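Local coordinates for protein peanut lectin (Arachis hypogaea, PDB 2PEL) that binds D-galactose and galactose-containing sugars as a tetrameric legume lectin that carries calcium and manganese ions, at residues A[77-82]-A[213-218]; A[104-109]-A[207-212]; A[18-23]-A[44-49]; A[173-178]-A[187-192]. All coordinates share one frame; numbering follows the deposited sequence.

Contact 1 (A[77-82]-A[213-218]); sequences KDYDPA and GGRQIH. With GAL (beta-D-galactopyranose), chain E; GLC (alpha-D-glucopyranose), chain B.
Arg215 crosses over the face of the Tyr79 ring. Its CB sits 4.2 Å from Tyr79 CG, at the root of the ring. CG comes next, near Tyr79 CD1, and CD then rides over one ring face, 4.1 Å from the centroid, a CH-pi contact displaced toward the rim. With the chain extended from CG to NE, the guanidinium reaches the outer end of the phenol: Tyr79 CE1 lies above its centre, 3.5 Å from Arg215 CZ, with the two planes 28° apart. NH1 passes Tyr79 OH at an angle too poor for a hydrogen bond. The guanidinium is held instead by main-chain oxygens, NH1 by Leu37, NE by Ser211 and NH2 by Leu212.

At the base of the two side chains the backbones bridge once, Asp80 with Gly214. Asp80 N donates to Gly213 O at 3.1 Å, and Arg215 N returns a weak bond to Asp80 O. One water sits between Tyr79 O and Arg215 O.

The sugar side is glycine-rich: Gly213 N donates to glucose O3 at 2.9 Å, and Gly214 CA packs on galactose C6. Galactose O6 reaches Asp80 OD2 only weakly, but Asp83, Asn127 and Ser211 also bond the galactose; this is the legume lectin carbohydrate site, lined here by loops 77-82 and 213-216. The contact joins the loop between strands 64-74 and 84-91 to the turn leading into strand 217-229, with Ala82 resting on calcium-binding Tyr125.

Contact 2 (A[104-109]-A[207-212]); sequences GTLGVS and SASGSL. With GAL (beta-D-galactopyranose), chain E; GLC (alpha-D-glucopyranose), chain B.
Ser207 and Leu106 make the tight end of this contact. Ser207 OG donates to Leu106 O at 2.7 Å, with a C=O...donor angle of 141° and the hydroxyl tilted slightly from the carbonyl plane. The chi1 of 176°, which sets OG opposite the backbone N, carries the hydroxyl across to that carbonyl. Gly107, with positive phi, brings its CA to 3.6 Å from Ser207 OG. Val108 CG1 lies 4.0 Å from Ser207 CB.

One step along, Ser209 OG comes within 3.1 Å of Leu106 CA, while its hydrogen bond goes to Gly103 O. Within the 104-109 turn, Thr105 O accepts from both Val108 N and Ser109 OG, which ties the loop back on itself.

Further along the chain the two segments part, and the sugar comes to lie beside them. Ser211 OG is 2.6 Å from galactose O4, although its single proton has a second acceptor nearby in O5. Gly104 N approaches galactose O3 at 3.1 Å from the other segment. Exposed Leu212 sets its CB 4.0 Å from glucose O2.

The contact thus lies between the sugar site and the calcium-manganese site of the legume lectin fold. Loop 104-109 is laid on the end of strand 201-209, which runs between strands 43-53 and 84-91; Leu106 also touches Glu121, a manganese ligand on strand 117-123.

Contact 3 (A[18-23]-A[44-49]); sequences INFQGD and GRVLYA
Gln21 and Arg45 face one another on one side of the sheet, and a single amide oxygen takes two nitrogens of the arginine, NE and NH2. Gln21 OE1 accepts from Arg45 NH2 at 2.9 Å and from NE at 3.0 Å, with amide and guanidinium planes 18° apart. The approach is made along the NE edge of the guanidinium, and the bend of the arginine chain at chi3 (-35°) folds that edge back over the strand toward the glutamine. Leu47 CD1 packs 3.5 Å from the same OE1. On the other face, Val46 CG2, Ile18 CG2 and the Phe20 ring meet in a triangle, with Ile18 CG2 over one face of the ring near its rim; the two methyls are unusually close at 3.3 Å, and Val46 CG2 lies 3.6 Å from Phe20 CE1.

The strands that carry them, 18-22 and 43-53, are antiparallel, the former at the margin of the seven-stranded sheet of the legume lectin jelly-roll. Asn19 pairs with Leu47 and Gln21 with Arg45 through two backbone bonds each; the Asn19 N to Leu47 O bond is nearly straight, at 176°.

An outer shell fixes the polar ends. Thr94 takes Gln21 NE2 on its carbonyl and Arg45 NH2 on its hydroxyl, while Arg45 NH1 reaches Gly107 O. Asn19 OD1 accepts from Lys203 NZ. Behind Val46 and Phe20 lies Ile32, and Tyr48 packs on Met50 of a second subunit.

Contact 4 (A[173-178]-A[187-192]); sequences TLSVAV and TIAQVV
Val176 and Ile188 stand side by side on one surface of the hairpin, pointing the same way. The Ile188 CG2 methyl lies against Val176 CB at 3.8 Å, while its chain, extended through CG1, leads away from Val176 toward Val138, Ile140 and Val151. Next along this surface, Leu174 is paired with Gln190, and its CD2 meets Val192 CG2 loosely at 4.4 Å. Gln190 bends back on its own strand, where NE2 donates to Val191 O with that acceptor in the amide plane.

The other surface carries mostly small groups. Ser175 OG lies 4.1 Å from Ala189 CB, and the Thr187 CG2 methyl is 4.4 Å from Ala177 CB. Two hydroxyls reach a third subunit: Ser175 OG bonds with Ser175 OG of that subunit, and Thr187 OG1 with its Asp168 and Ser64. Thr173 packs on Thr173 of the same neighbour, while its hydroxyl bonds Thr171 of its own chain.

Two hydrogen-bonded pairs hold the strands in register. Leu174 N donates to Gln190 O at 3.0 Å and Gln190 N returns the bond at the same length; Val176 and Ile188 exchange the second pair, with Val176 N to Ile188 O at 3.0 Å.

The arrangement is a two-stranded antiparallel hairpin at the margin of the large back sheet of a legume lectin, with a largely aliphatic face (Leu174, Val176, Ile188) turned inward and a face of mostly small residues used for subunit association.

Contacts 1 and 2 share the sugar: both touch the galactose and the glucose, their centres are 12 Å apart, and His218 packs on Ala208 and Ser209. Contact 2 also meets contact 3, 14 Å away between centres, since strands 201-209 and 43-53 are sheet neighbours and Ala208 N meets Gly44 O at 3.1 Å. Contact 3 stays away from the sugar, the side chain of Asp23 being about 13 Å from the galactose. Contact 4 stands apart, its centre 28 Å from that of contact 1. The metals lie between: the side chain of Leu106 is about 6 Å from both calcium and manganese, that of Ile188 about 10 Å from the manganese.

Contact 1 (A[77-82]-A[213-218])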
loop_
_atom_site.group_PDB
_atom_site.type_symbol
_atom_site.label_atom_id
_atom_site.label_comp_id
_atom_site.label_asym_id
_atom_site.label_seq_id
_atom_site.Cartn_x
_atom_site.Cartn_y
_atom_site.Cartn_z
ATOM N N LYS A 77 19.533 -29.895 19.870
ATOM C CA LYS A 77 20.446 -30.738 20.656
ATOM C C LYS A 77 21.275 -31.692 19.816
ATOM O O LYS A 77 20.874 -32.215 18.767
ATOM C CB LYS A 77 19.654 -31.500 21.718
ATOM C CG LYS A 77 20.468 -32.124 22.856
ATOM C CD LYS A 77 19.627 -32.180 24.133
ATOM C CE LYS A 77 20.403 -32.665 25.350
ATOM N NZ LYS A 77 20.596 -34.149 25.285
ATOM N N ASP A 78 22.479 -31.899 20.326
ATOM C CA ASP A 78 23.489 -32.787 19.765
ATOM C C ASP A 78 23.936 -32.458 18.345
ATOM O O ASP A 78 24.856 -33.200 17.954
ATOM C CB ASP A 78 23.079 -34.273 19.900
ATOM C CG ASP A 78 22.750 -34.621 21.349
ATOM O OD1 ASP A 78 23.637 -34.476 22.219
ATOM O OD2 ASP A 78 21.573 -35.015 21.554
ATOM N N TYR A 79 23.412 -31.532 17.591
ATOM C CA TYR A 79 23.922 -31.263 16.229
ATOM C C TYR A 79 24.553 -29.864 16.206
ATOM O O TYR A 79 24.182 -28.939 16.938
ATOM C CB TYR A 79 22.875 -31.387 15.138
ATOM C CG TYR A 79 22.160 -32.681 14.895
ATOM C CD1 TYR A 79 22.689 -33.626 14.027
ATOM C CD2 TYR A 79 20.931 -32.989 15.485
ATOM C CE1 TYR A 79 22.051 -34.833 13.760
ATOM C CE2 TYR A 79 20.260 -34.184 15.240
ATOM C CZ TYR A 79 20.833 -35.105 14.366
ATOM O OH TYR A 79 20.234 -36.299 14.086
ATOM N N ASP A 80 25.521 -29.701 15.347
ATOM C CA ASP A 80 26.277 -28.471 15.106
ATOM C C ASP A 80 25.351 -27.525 14.334
ATOM O O ASP A 80 24.949 -27.930 13.238
ATOM C CB ASP A 80 27.473 -28.723 14.204
ATOM C CG ASP A 80 28.708 -29.246 14.895
ATOM O OD1 ASP A 80 28.633 -29.973 15.924
ATOM O OD2 ASP A 80 29.806 -28.909 14.391
ATOM N N PRO A 81 25.134 -26.366 14.901
ATOM C CA PRO A 81 24.264 -25.364 14.258
ATOM C C PRO A 81 24.798 -24.972 12.891
ATOM O O PRO A 81 25.679 -24.087 12.850
ATOM C CB PRO A 81 24.230 -24.221 15.267
ATOM C CG PRO A 81 24.605 -24.871 16.581
ATOM C CD PRO A 81 25.653 -25.919 16.205
ATOM N N ALA A 82 24.303 -25.603 11.839
ATOM C CA ALA A 82 24.763 -25.301 10.462
ATOM C C ALA A 82 23.561 -25.452 9.547
ATOM O O ALA A 82 22.553 -26.081 9.896
ATOM C CB ALA A 82 25.938 -26.194 10.144
ATOM N N GLY A 213 26.069 -33.863 10.248
ATOM C CA GLY A 213 26.321 -33.481 11.652
ATOM C C GLY A 213 25.793 -32.151 11.909
ATOM O O GLY A 213 25.549 -31.742 13.062
ATOM N N GLY A 214 25.699 -31.353 10.850
ATOM C CA GLY A 214 25.270 -29.939 10.972
ATOM C C GLY A 214 23.785 -29.750 10.667
ATOM O O GLY A 214 23.343 -29.891 9.505
ATOM N N ARG A 215 22.982 -29.429 11.679
ATOM C CA ARG A 215 21.529 -29.214 11.553
ATOM C C ARG A 215 21.036 -28.227 12.603
ATOM O O ARG A 215 21.563 -28.235 13.741
ATOM C CB ARG A 215 20.704 -30.512 11.652
ATOM C CG ARG A 215 21.263 -31.693 10.879
ATOM C CD ARG A 215 20.317 -32.856 10.859
ATOM N NE ARG A 215 21.059 -34.044 10.499
ATOM C CZ ARG A 215 20.662 -35.321 10.605
ATOM N NH1 ARG A 215 19.466 -35.690 11.033
ATOM N NH2 ARG A 215 21.570 -36.260 10.294
ATOM N N GLN A 216 20.061 -27.408 12.213
ATOM C CA GLN A 216 19.457 -26.388 13.114
ATOM C C GLN A 216 18.110 -25.945 12.532
ATOM O O GLN A 216 17.905 -26.248 11.339
ATOM C CB GLN A 216 20.301 -25.144 13.373
ATOM C CG GLN A 216 20.428 -24.229 12.158
ATOM C CD GLN A 216 21.491 -23.160 12.264
ATOM O OE1 GLN A 216 22.095 -22.708 11.273
ATOM N NE2 GLN A 216 21.751 -22.733 13.491
ATOM N N ILE A 217 17.283 -25.276 13.315
ATOM C CA ILE A 217 15.979 -24.791 12.805
ATOM C C ILE A 217 16.207 -23.523 11.968
ATOM O O ILE A 217 17.036 -22.690 12.356
ATOM C CB ILE A 217 14.960 -24.564 13.961
ATOM C CG1 ILE A 217 14.642 -25.933 14.617
ATOM C CG2 ILE A 217 13.672 -23.880 13.455
ATOM C CD1 ILE A 217 14.177 -25.872 16.099
ATOM N N HIS A 218 15.508 -23.427 10.853
ATOM C CA HIS A 218 15.596 -22.318 9.881
ATOM C C HIS A 218 14.181 -21.837 9.554
ATOM O O HIS A 218 13.448 -22.503 8.811
ATOM C CB HIS A 218 16.318 -22.689 8.564
ATOM C CG HIS A 218 17.757 -23.103 8.626
ATOM N ND1 HIS A 218 18.204 -24.419 8.660
ATOM C CD2 HIS A 218 18.887 -22.336 8.652
ATOM C CE1 HIS A 218 19.531 -24.455 8.701
ATOM N NE2 HIS A 218 19.965 -23.202 8.688
HETATM C C1 GAL E . 30.078 -30.617 7.444
HETATM C C2 GAL E . 29.494 -29.774 6.312
HETATM C C3 GAL E . 29.353 -28.330 6.711
HETATM C C4 GAL E . 28.593 -28.197 8.017
HETATM C C5 GAL E . 29.355 -28.999 9.054
HETATM C C6 GAL E . 28.704 -28.998 10.410
HETATM O O2 GAL E . 30.211 -29.936 5.126
HETATM O O3 GAL E . 28.839 -27.520 5.654
HETATM O O4 GAL E . 27.236 -28.677 8.038
HETATM O O5 GAL E . 29.392 -30.394 8.650
HETATM O O6 GAL E . 29.455 -29.882 11.228
HETATM C C1 GLC B . 31.303 -35.768 8.157
HETATM C C2 GLC B . 30.260 -35.105 9.044
HETATM C C3 GLC B . 29.502 -34.073 8.197
HETATM C C4 GLC B . 30.526 -33.025 7.716
HETATM C C5 GLC B . 31.621 -33.693 6.914
HETATM C C6 GLC B . 32.785 -32.822 6.495
HETATM O O1 GLC B . 30.474 -36.362 7.104
HETATM O O2 GLC B . 29.429 -36.198 9.599
HETATM O O3 GLC B . 28.670 -33.284 9.044
HETATM O O4 GLC B . 29.814 -31.953 7.088
HETATM O O5 GLC B . 32.168 -34.786 7.657
HETATM O O6 GLC B . 33.439 -32.195 7.635
HETATM O O HOH W 1 21.883 -27.181 16.059
#

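Contact 2 (A[104-109]-A[207-212])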
loop_
_atom_site.group_PDB
_atom_site.type_symbol
_atom_site.label_atom_id
_atom_site.label_comp_id
_atom_site.label_asym_id
_atom_site.label_seq_id
_atom_site.Cartn_x
_atom_site.Cartn_y
_atom_site.Cartn_z
ATOM N N GLY A 104 27.491 -26.414 3.119
ATOM C CA GLY A 104 28.032 -25.120 2.769
ATOM C C GLY A 104 27.712 -24.562 1.397
ATOM O O GLY A 104 28.190 -23.456 1.059
ATOM N N THR A 105 26.937 -25.318 0.645
ATOM C CA THR A 105 26.533 -24.913 -0.712
ATOM C C THR A 105 25.240 -24.098 -0.573
ATOM O O THR A 105 24.822 -23.466 -1.553
ATOM C CB THR A 105 26.291 -26.109 -1.714
ATOM O OG1 THR A 105 25.141 -26.828 -1.161
ATOM C CG2 THR A 105 27.403 -27.112 -1.972
ATOM N N LEU A 106 24.643 -24.169 0.603
ATOM C CA LEU A 106 23.409 -23.485 0.992
ATOM C C LEU A 106 22.193 -23.769 0.119
ATOM O O LEU A 106 21.219 -22.982 0.040
ATOM C CB LEU A 106 23.744 -21.975 1.120
ATOM C CG LEU A 106 24.822 -21.568 2.122
ATOM C CD1 LEU A 106 25.123 -20.072 2.094
ATOM C CD2 LEU A 106 24.372 -21.934 3.549
ATOM N N GLY A 107 22.200 -24.890 -0.584
ATOM C CA GLY A 107 21.114 -25.296 -1.475
ATOM C C GLY A 107 21.097 -24.516 -2.785
ATOM O O GLY A 107 20.063 -24.611 -3.509
ATOM N N VAL A 108 22.121 -23.753 -3.144
ATOM C CA VAL A 108 22.090 -22.951 -4.391
ATOM C C VAL A 108 23.246 -23.196 -5.362
ATOM O O VAL A 108 23.152 -22.750 -6.537
ATOM C CB VAL A 108 22.035 -21.410 -4.143
ATOM C CG1 VAL A 108 20.761 -20.916 -3.504
ATOM C CG2 VAL A 108 23.237 -20.902 -3.370
ATOM N N SER A 109 24.295 -23.807 -4.848
ATOM C CA SER A 109 25.475 -24.101 -5.678
ATOM C C SER A 109 25.739 -25.615 -5.713
ATOM O O SER A 109 25.036 -26.472 -5.146
ATOM C CB SER A 109 26.680 -23.346 -5.140
ATOM O OG SER A 109 27.075 -23.866 -3.886
ATOM N N SER A 207 16.797 -19.934 0.651
ATOM C CA SER A 207 17.281 -21.317 0.629
ATOM C C SER A 207 18.081 -21.563 1.911
ATOM O O SER A 207 18.786 -20.634 2.307
ATOM C CB SER A 207 18.097 -21.626 -0.620
ATOM O OG SER A 207 18.604 -22.950 -0.513
ATOM N N ALA A 208 17.959 -22.722 2.516
ATOM C CA ALA A 208 18.703 -23.123 3.735
ATOM C C ALA A 208 19.151 -24.596 3.548
ATOM O O ALA A 208 18.503 -25.332 2.770
ATOM C CB ALA A 208 17.931 -22.957 5.008
ATOM N N SER A 209 20.258 -24.985 4.197
ATOM C CA SER A 209 20.746 -26.372 4.053
ATOM C C SER A 209 21.412 -26.814 5.353
ATOM O O SER A 209 21.667 -25.985 6.222
ATOM C CB SER A 209 21.699 -26.483 2.869
ATOM O OG SER A 209 22.825 -25.651 3.126
ATOM N N GLY A 210 21.634 -28.099 5.461
ATOM C CA GLY A 210 22.280 -28.808 6.589
ATOM C C GLY A 210 23.050 -30.014 6.027
ATOM O O GLY A 210 23.060 -30.236 4.798
ATOM N N SER A 211 23.723 -30.756 6.886
ATOM C CA SER A 211 24.494 -31.946 6.468
ATOM C C SER A 211 24.159 -33.046 7.481
ATOM O O SER A 211 23.129 -32.964 8.176
ATOM C CB SER A 211 25.971 -31.638 6.363
ATOM O OG SER A 211 26.565 -31.160 7.563
ATOM N N LEU A 212 24.993 -34.071 7.565
ATOM C CA LEU A 212 24.759 -35.136 8.612
ATOM C C LEU A 212 25.007 -34.584 9.939
ATOM O O LEU A 212 24.179 -34.856 10.797
ATOM C CB LEU A 212 25.601 -36.426 8.300
ATOM C CG LEU A 212 25.452 -37.767 9.008
ATOM C CD1 LEU A 212 26.418 -38.823 8.472
ATOM C CD2 LEU A 212 25.744 -37.658 10.503
HETATM C C1 GAL E . 30.078 -30.617 7.444
HETATM C C2 GAL E . 29.494 -29.774 6.312
HETATM C C3 GAL E . 29.353 -28.330 6.711
HETATM C C4 GAL E . 28.593 -28.197 8.017
HETATM C C5 GAL E . 29.355 -28.999 9.054
HETATM C C6 GAL E . 28.704 -28.998 10.410
HETATM O O2 GAL E . 30.211 -29.936 5.126
HETATM O O3 GAL E . 28.839 -27.520 5.654
HETATM O O4 GAL E . 27.236 -28.677 8.038
HETATM O O5 GAL E . 29.392 -30.394 8.650
HETATM O O6 GAL E . 29.455 -29.882 11.228
HETATM C C1 GLC B . 31.303 -35.768 8.157
HETATM C C2 GLC B . 30.260 -35.105 9.044
HETATM C C3 GLC B . 29.502 -34.073 8.197
HETATM C C4 GLC B . 30.526 -33.025 7.716
HETATM C C5 GLC B . 31.621 -33.693 6.914
HETATM C C6 GLC B . 32.785 -32.822 6.495
HETATM O O1 GLC B . 30.474 -36.362 7.104
HETATM O O2 GLC B . 29.429 -36.198 9.599
HETATM O O3 GLC B . 28.670 -33.284 9.044
HETATM O O4 GLC B . 29.814 -31.953 7.088
HETATM O O5 GLC B . 32.168 -34.786 7.657
HETATM O O6 GLC B . 33.439 -32.195 7.635
#

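Contact 3 (A[18-23]-A[44-49])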
loop_
_atom_site.group_PDB
_atom_site.type_symbol
_atom_site.label_atom_id
_atom_site.label_comp_id
_atom_site.label_asym_id
_atom_site.label_seq_id
_atom_site.Cartn_x
_atom_site.Cartn_y
_atom_site.Cartn_z
ATOM N N ILE A 18 3.402 -18.779 -3.785
ATOM C CA ILE A 18 4.593 -19.392 -3.237
ATOM C C ILE A 18 4.866 -20.809 -3.766
ATOM O O ILE A 18 3.984 -21.649 -3.632
ATOM C CB ILE A 18 4.448 -19.627 -1.684
ATOM C CG1 ILE A 18 4.093 -18.320 -0.972
ATOM C CG2 ILE A 18 5.734 -20.284 -1.103
ATOM C CD1 ILE A 18 3.549 -18.600 0.478
ATOM N N ASN A 19 6.066 -21.016 -4.225
ATOM C CA ASN A 19 6.617 -22.240 -4.743
ATOM C C ASN A 19 7.533 -22.829 -3.648
ATOM O O ASN A 19 8.394 -22.073 -3.180
ATOM C CB ASN A 19 7.538 -21.993 -5.929
ATOM C CG ASN A 19 6.999 -21.593 -7.273
ATOM O OD1 ASN A 19 7.831 -21.164 -8.120
ATOM N ND2 ASN A 19 5.696 -21.683 -7.549
ATOM N N PHE A 20 7.376 -24.084 -3.327
ATOM C CA PHE A 20 8.231 -24.779 -2.329
ATOM C C PHE A 20 9.128 -25.747 -3.091
ATOM O O PHE A 20 8.693 -26.380 -4.066
ATOM C CB PHE A 20 7.417 -25.426 -1.221
ATOM C CG PHE A 20 6.570 -24.458 -0.435
ATOM C CD1 PHE A 20 7.114 -23.700 0.584
ATOM C CD2 PHE A 20 5.208 -24.313 -0.730
ATOM C CE1 PHE A 20 6.339 -22.814 1.319
ATOM C CE2 PHE A 20 4.413 -23.430 -0.009
ATOM C CZ PHE A 20 4.984 -22.680 1.015
ATOM N N GLN A 21 10.371 -25.849 -2.693
ATOM C CA GLN A 21 11.330 -26.764 -3.342
ATOM C C GLN A 21 12.053 -27.456 -2.176
ATOM O O GLN A 21 12.486 -26.736 -1.260
ATOM C CB GLN A 21 12.280 -26.089 -4.307
ATOM C CG GLN A 21 11.615 -25.164 -5.308
ATOM C CD GLN A 21 12.588 -24.651 -6.348
ATOM O OE1 GLN A 21 13.714 -24.288 -5.964
ATOM N NE2 GLN A 21 12.254 -24.607 -7.635
ATOM N N GLY A 22 12.123 -28.783 -2.216
ATOM C CA GLY A 22 12.795 -29.530 -1.143
ATOM C C GLY A 22 12.075 -29.732 0.182
ATOM O O GLY A 22 10.840 -29.913 0.211
ATOM N N ASP A 23 12.822 -29.717 1.277
ATOM C CA ASP A 23 12.324 -29.961 2.637
ATOM C C ASP A 23 11.499 -28.873 3.287
ATOM O O ASP A 23 11.359 -28.922 4.544
ATOM C CB ASP A 23 13.574 -30.368 3.462
ATOM C CG ASP A 23 14.299 -31.541 2.817
ATOM O OD1 ASP A 23 13.504 -32.397 2.350
ATOM O OD2 ASP A 23 15.542 -31.674 2.731
ATOM N N GLY A 44 15.886 -26.916 1.581
ATOM C CA GLY A 44 14.515 -26.381 1.471
ATOM C C GLY A 44 14.646 -24.973 0.847
ATOM O O GLY A 44 15.510 -24.195 1.262
ATOM N N ARG A 45 13.834 -24.656 -0.136
ATOM C CA ARG A 45 13.878 -23.331 -0.788
ATOM C C ARG A 45 12.432 -22.889 -0.976
ATOM O O ARG A 45 11.582 -23.768 -1.179
ATOM C CB ARG A 45 14.649 -23.396 -2.099
ATOM C CG ARG A 45 15.965 -24.162 -1.958
ATOM C CD ARG A 45 16.914 -23.887 -3.072
ATOM N NE ARG A 45 16.225 -23.687 -4.352
ATOM C CZ ARG A 45 16.917 -23.368 -5.462
ATOM N NH1 ARG A 45 18.250 -23.263 -5.443
ATOM N NH2 ARG A 45 16.301 -23.086 -6.621
ATOM N N VAL A 46 12.168 -21.613 -0.858
ATOM C CA VAL A 46 10.822 -21.037 -1.032
ATOM C C VAL A 46 11.024 -19.900 -2.051
ATOM O O VAL A 46 12.069 -19.198 -2.024
ATOM C CB VAL A 46 10.217 -20.710 0.327
ATOM C CG1 VAL A 46 10.854 -19.535 1.056
ATOM C CG2 VAL A 46 8.729 -20.423 0.216
ATOM N N LEU A 47 10.084 -19.723 -2.979
ATOM C CA LEU A 47 10.234 -18.665 -3.995
ATOM C C LEU A 47 8.929 -17.915 -4.260
ATOM O O LEU A 47 7.865 -18.530 -4.116
ATOM C CB LEU A 47 10.746 -19.241 -5.336
ATOM C CG LEU A 47 12.224 -19.633 -5.409
ATOM C CD1 LEU A 47 12.431 -21.098 -5.091
ATOM C CD2 LEU A 47 12.730 -19.367 -6.820
ATOM N N TYR A 48 9.109 -16.639 -4.625
ATOM C CA TYR A 48 7.916 -15.863 -5.021
ATOM C C TYR A 48 7.633 -16.546 -6.390
ATOM O O TYR A 48 8.539 -16.585 -7.241
ATOM C CB TYR A 48 8.169 -14.360 -5.160
ATOM C CG TYR A 48 6.936 -13.626 -5.611
ATOM C CD1 TYR A 48 5.756 -13.775 -4.869
ATOM C CD2 TYR A 48 6.904 -12.813 -6.750
ATOM C CE1 TYR A 48 4.554 -13.141 -5.217
ATOM C CE2 TYR A 48 5.716 -12.168 -7.116
ATOM C CZ TYR A 48 4.570 -12.338 -6.360
ATOM O OH TYR A 48 3.432 -11.670 -6.739
ATOM N N ALA A 49 6.453 -17.080 -6.563
ATOM C CA ALA A 49 6.040 -17.824 -7.746
ATOM C C ALA A 49 6.059 -17.114 -9.086
ATOM O O ALA A 49 6.168 -17.809 -10.109
ATOM C CB ALA A 49 4.635 -18.421 -7.527
#

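Contact 4 (A[173-178]-A[187-192])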
loop_
_atom_site.group_PDB
_atom_site.type_symbol
_atom_site.label_atom_id
_atom_site.label_comp_id
_atom_site.label_asym_id
_atom_site.label_seq_id
_atom_site.Cartn_x
_atom_site.Cartn_y
_atom_site.Cartn_z
ATOM N N THR A 173 24.157 -0.488 -6.667
ATOM C CA THR A 173 24.513 -0.787 -5.284
ATOM C C THR A 173 23.467 -1.642 -4.569
ATOM O O THR A 173 22.276 -1.280 -4.526
ATOM C CB THR A 173 24.687 0.532 -4.401
ATOM O OG1 THR A 173 25.298 1.558 -5.228
ATOM C CG2 THR A 173 25.537 0.305 -3.138
ATOM N N LEU A 174 23.956 -2.740 -4.030
ATOM C CA LEU A 174 23.110 -3.642 -3.235
ATOM C C LEU A 174 23.501 -3.278 -1.796
ATOM O O LEU A 174 24.701 -3.486 -1.469
ATOM C CB LEU A 174 23.341 -5.097 -3.633
ATOM C CG LEU A 174 22.632 -6.176 -2.818
ATOM C CD1 LEU A 174 21.119 -6.158 -3.022
ATOM C CD2 LEU A 174 23.145 -7.562 -3.222
ATOM N N SER A 175 22.560 -2.772 -1.022
ATOM C CA SER A 175 22.843 -2.408 0.386
ATOM C C SER A 175 22.014 -3.211 1.383
ATOM O O SER A 175 20.770 -3.241 1.210
ATOM C CB SER A 175 22.491 -0.944 0.670
ATOM O OG SER A 175 23.284 -0.105 -0.138
ATOM N N VAL A 176 22.663 -3.746 2.390
ATOM C CA VAL A 176 21.980 -4.572 3.417
ATOM C C VAL A 176 22.152 -4.064 4.847
ATOM O O VAL A 176 23.310 -3.795 5.256
ATOM C CB VAL A 176 22.650 -5.979 3.369
ATOM C CG1 VAL A 176 22.085 -6.950 4.397
ATOM C CG2 VAL A 176 22.641 -6.488 1.937
ATOM N N ALA A 177 21.050 -3.991 5.573
ATOM C CA ALA A 177 21.161 -3.544 6.987
ATOM C C ALA A 177 20.584 -4.719 7.771
ATOM O O ALA A 177 19.434 -5.087 7.437
ATOM C CB ALA A 177 20.444 -2.231 7.232
ATOM N N VAL A 178 21.347 -5.271 8.676
ATOM C CA VAL A 178 20.867 -6.409 9.498
ATOM C C VAL A 178 20.678 -5.913 10.937
ATOM O O VAL A 178 21.609 -5.301 11.486
ATOM C CB VAL A 178 21.865 -7.580 9.443
ATOM C CG1 VAL A 178 21.412 -8.733 10.338
ATOM C CG2 VAL A 178 22.144 -8.043 8.028
ATOM N N THR A 187 26.068 -3.759 8.558
ATOM C CA THR A 187 25.807 -3.326 7.176
ATOM C C THR A 187 26.893 -3.873 6.237
ATOM O O THR A 187 28.053 -4.152 6.635
ATOM C CB THR A 187 25.591 -1.773 6.982
ATOM O OG1 THR A 187 26.934 -1.195 7.055
ATOM C CG2 THR A 187 24.614 -1.091 7.920
ATOM N N ILE A 188 26.453 -4.055 4.993
ATOM C CA ILE A 188 27.344 -4.556 3.928
ATOM C C ILE A 188 26.843 -4.028 2.588
ATOM O O ILE A 188 25.605 -4.022 2.384
ATOM C CB ILE A 188 27.535 -6.117 4.062
ATOM C CG1 ILE A 188 28.697 -6.508 3.097
ATOM C CG2 ILE A 188 26.259 -6.949 3.848
ATOM C CD1 ILE A 188 29.054 -8.003 3.112
ATOM N N ALA A 189 27.693 -3.574 1.690
ATOM C CA ALA A 189 27.197 -3.036 0.392
ATOM C C ALA A 189 28.160 -3.433 -0.716
ATOM O O ALA A 189 29.381 -3.476 -0.432
ATOM C CB ALA A 189 27.106 -1.503 0.444
ATOM N N GLN A 190 27.628 -3.669 -1.905
ATOM C CA GLN A 190 28.555 -4.048 -3.004
ATOM C C GLN A 190 27.985 -3.639 -4.352
ATOM O O GLN A 190 26.749 -3.698 -4.483
ATOM C CB GLN A 190 28.799 -5.562 -2.935
ATOM C CG GLN A 190 29.495 -6.143 -4.147
ATOM C CD GLN A 190 30.978 -5.871 -4.073
ATOM O OE1 GLN A 190 31.651 -6.189 -3.094
ATOM N NE2 GLN A 190 31.492 -5.254 -5.130
ATOM N N VAL A 191 28.806 -3.229 -5.293
ATOM C CA VAL A 191 28.259 -2.879 -6.631
ATOM C C VAL A 191 28.097 -4.250 -7.323
ATOM O O VAL A 191 29.095 -5.003 -7.343
ATOM C CB VAL A 191 29.150 -1.940 -7.436
ATOM C CG1 VAL A 191 28.772 -1.908 -8.911
ATOM C CG2 VAL A 191 29.215 -0.535 -6.843
ATOM N N VAL A 192 26.895 -4.542 -7.794
ATOM C CA VAL A 192 26.591 -5.788 -8.492
ATOM C C VAL A 192 25.731 -5.400 -9.709
ATOM O O VAL A 192 24.623 -4.885 -9.462
ATOM C CB VAL A 192 25.831 -6.862 -7.687
ATOM C CG1 VAL A 192 25.846 -8.198 -8.451
ATOM C CG2 VAL A 192 26.326 -7.058 -6.262
#